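Local coordinates for methanol--corrinoid protein co-methyltransferase (Methanosarcina barkeri, PDB 2I2X) that transfers the methyl group of methanol to the cob(I)amide carried by its partner corrinoid protein MtaC, a zinc-dependent step of methanogenesis, at residues E61-T66 with K106-K111. Residues are numbered along the deposited sequence; the frame is centred on the assembly and turned at random.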
loop_
_atom_site.group_PDB
_atom_site.type_symbol
_atom_site.label_atom_id
_atom_site.label_comp_id
_atom_site.label_asym_id
_atom_site.label_seq_id
_atom_site.Cartn_x
_atom_site.Cartn_y
_atom_site.Cartn_z
ATOM N N GLU A 61 16.699 -0.940 -12.368
ATOM C CA GLU A 61 15.627 -0.901 -11.383
ATOM C C GLU A 61 14.658 0.258 -11.688
ATOM O O GLU A 61 13.433 0.059 -11.678
ATOM C CB GLU A 61 16.205 -0.795 -9.972
ATOM C CG GLU A 61 15.197 -0.822 -8.847
ATOM C CD GLU A 61 15.022 -2.215 -8.247
ATOM O OE1 GLU A 61 15.019 -3.201 -9.032
ATOM O OE2 GLU A 61 14.879 -2.326 -6.990
ATOM N N TYR A 62 15.211 1.438 -11.990
ATOM C CA TYR A 62 14.405 2.601 -12.317
ATOM C C TYR A 62 13.636 2.423 -13.620
ATOM O O TYR A 62 12.520 2.934 -13.761
ATOM C CB TYR A 62 15.235 3.895 -12.338
ATOM C CG TYR A 62 15.586 4.428 -10.970
ATOM C CD1 TYR A 62 14.598 4.891 -10.099
ATOM C CD2 TYR A 62 16.909 4.510 -10.561
ATOM C CE1 TYR A 62 14.919 5.407 -8.830
ATOM C CE2 TYR A 62 17.261 5.014 -9.299
ATOM C CZ TYR A 62 16.256 5.464 -8.432
ATOM O OH TYR A 62 16.601 5.952 -7.195
ATOM N N GLU A 63 14.223 1.705 -14.572
ATOM C CA GLU A 63 13.486 1.348 -15.778
ATOM C C GLU A 63 12.300 0.469 -15.446
ATOM O O GLU A 63 11.224 0.623 -16.022
ATOM C CB GLU A 63 14.384 0.673 -16.803
ATOM C CG GLU A 63 15.208 1.692 -17.544
ATOM C CD GLU A 63 16.094 1.110 -18.621
ATOM O OE1 GLU A 63 16.679 0.032 -18.428
ATOM O OE2 GLU A 63 16.227 1.763 -19.670
ATOM N N ARG A 64 12.480 -0.446 -14.511
ATOM C CA ARG A 64 11.388 -1.337 -14.165
ATOM C C ARG A 64 10.280 -0.536 -13.484
ATOM O O ARG A 64 9.100 -0.748 -13.774
ATOM C CB ARG A 64 11.873 -2.484 -13.272
ATOM C CG ARG A 64 12.607 -3.574 -14.026
ATOM C CD ARG A 64 13.354 -4.507 -13.081
ATOM N NE ARG A 64 13.857 -5.633 -13.851
ATOM C CZ ARG A 64 14.612 -6.625 -13.392
ATOM N NH1 ARG A 64 14.997 -6.656 -12.119
ATOM N NH2 ARG A 64 14.970 -7.601 -14.237
ATOM N N ILE A 65 10.684 0.395 -12.610
ATOM C CA ILE A 65 9.760 1.232 -11.852
ATOM C C ILE A 65 8.926 2.044 -12.849
ATOM O O ILE A 65 7.689 2.063 -12.771
ATOM C CB ILE A 65 10.515 2.157 -10.838
ATOM C CG1 ILE A 65 11.073 1.346 -9.653
ATOM C CG2 ILE A 65 9.609 3.233 -10.312
ATOM C CD1 ILE A 65 12.214 2.057 -8.878
ATOM N N THR A 66 9.616 2.648 -13.820
ATOM C CA THR A 66 9.010 3.568 -14.746
ATOM C C THR A 66 8.036 2.819 -15.640
ATOM O O THR A 66 6.889 3.247 -15.827
ATOM C CB THR A 66 10.063 4.310 -15.597
ATOM O OG1 THR A 66 11.055 4.880 -14.738
ATOM C CG2 THR A 66 9.426 5.420 -16.402
ATOM N N LYS A 106 12.903 9.115 -18.764
ATOM C CA LYS A 106 12.219 9.956 -19.765
ATOM C C LYS A 106 11.972 9.238 -21.092
ATOM O O LYS A 106 10.939 9.474 -21.753
ATOM C CB LYS A 106 12.963 11.277 -20.027
ATOM C CG LYS A 106 12.083 12.345 -20.695
ATOM C CD LYS A 106 10.825 12.556 -19.802
ATOM C CE LYS A 106 10.113 13.820 -20.091
ATOM N NZ LYS A 106 10.871 15.024 -19.586
ATOM N N THR A 107 12.920 8.382 -21.481
ATOM C CA THR A 107 12.821 7.619 -22.720
ATOM C C THR A 107 11.540 6.766 -22.692
ATOM O O THR A 107 10.755 6.790 -23.634
ATOM C CB THR A 107 14.089 6.729 -22.967
ATOM O OG1 THR A 107 15.273 7.548 -23.074
ATOM C CG2 THR A 107 13.927 5.869 -24.227
ATOM N N ILE A 108 11.329 6.038 -21.600
ATOM C CA ILE A 108 10.131 5.216 -21.455
ATOM C C ILE A 108 8.863 6.092 -21.418
ATOM O O ILE A 108 7.862 5.778 -22.091
ATOM C CB ILE A 108 10.228 4.325 -20.209
ATOM C CG1 ILE A 108 11.283 3.233 -20.443
ATOM C CG2 ILE A 108 8.862 3.787 -19.802
ATOM C CD1 ILE A 108 11.893 2.687 -19.169
ATOM N N MET A 109 8.931 7.193 -20.669
ATOM C CA MET A 109 7.802 8.109 -20.517
ATOM C C MET A 109 7.376 8.645 -21.857
ATOM O O MET A 109 6.172 8.785 -22.107
ATOM C CB MET A 109 8.129 9.271 -19.556
ATOM C CG MET A 109 8.298 8.852 -18.097
ATOM S SD MET A 109 8.722 10.247 -17.023
ATOM C CE MET A 109 9.523 9.350 -15.721
ATOM N N GLU A 110 8.354 8.932 -22.720
ATOM C CA GLU A 110 8.087 9.385 -24.115
ATOM C C GLU A 110 7.399 8.314 -24.928
ATOM O O GLU A 110 6.417 8.600 -25.607
ATOM C CB GLU A 110 9.354 9.835 -24.832
ATOM C CG GLU A 110 9.736 11.273 -24.492
ATOM C CD GLU A 110 11.252 11.591 -24.542
ATOM O OE1 GLU A 110 12.118 10.696 -24.609
ATOM O OE2 GLU A 110 11.574 12.789 -24.492
ATOM N N LYS A 111 7.894 7.083 -24.850
ATOM C CA LYS A 111 7.260 6.005 -25.574
ATOM C C LYS A 111 5.743 5.924 -25.220
ATOM O O LYS A 111 4.906 5.796 -26.123
ATOM C CB LYS A 111 8.013 4.674 -25.357
ATOM C CG LYS A 111 7.395 3.449 -26.096
ATOM C CD LYS A 111 7.884 2.065 -25.575
ATOM C CE LYS A 111 6.879 0.878 -25.894
ATOM N NZ LYS A 111 5.890 0.540 -24.767
#
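The carbonyl oxygen of Y62 is gripped twice by T66, whose CG2 touches both I108 and M109. T66 N donates to Y62 O at 2.9 Å, and T66 OG1 donates to the same Y62 O at 2.6 Å. The hydroxyl stands 31° off the carbonyl plane, and the two donors approach from opposite faces. The case illustrates how a helical threonine can turn its polar branch inward and offer its methyl group to a neighbour: with OG1 beside the backbone N (chi1 -51°), CG2 lies anti to that N. T66 CG2 rests 3.8 Å from I108 CG2, and the same T66 CG2 also lies 4.0 Å from M109 CE, the end of an extended side chain that crosses it roughly at right angles. I108 sends its other branch to E63, where I108 CD1 touches E63 CG at 3.8 Å, meeting the aliphatic stem rather than the carboxylate. Helices 55-76 and 95-116, which precede and follow strand 80-86 in the chain and pack on the outside of the TIM barrel, have local axes 9.8 Å apart and inclined by 24°. L83 of that strand touches both T66 and M109, joining the helix pair to the barrel. Between these two segments the contact is entirely van der Waals, resting on apolar burial and fit; the threonine hydroxyl bonds mainly within its own helix, adding one weak polar link to Q105 of helix 95-116.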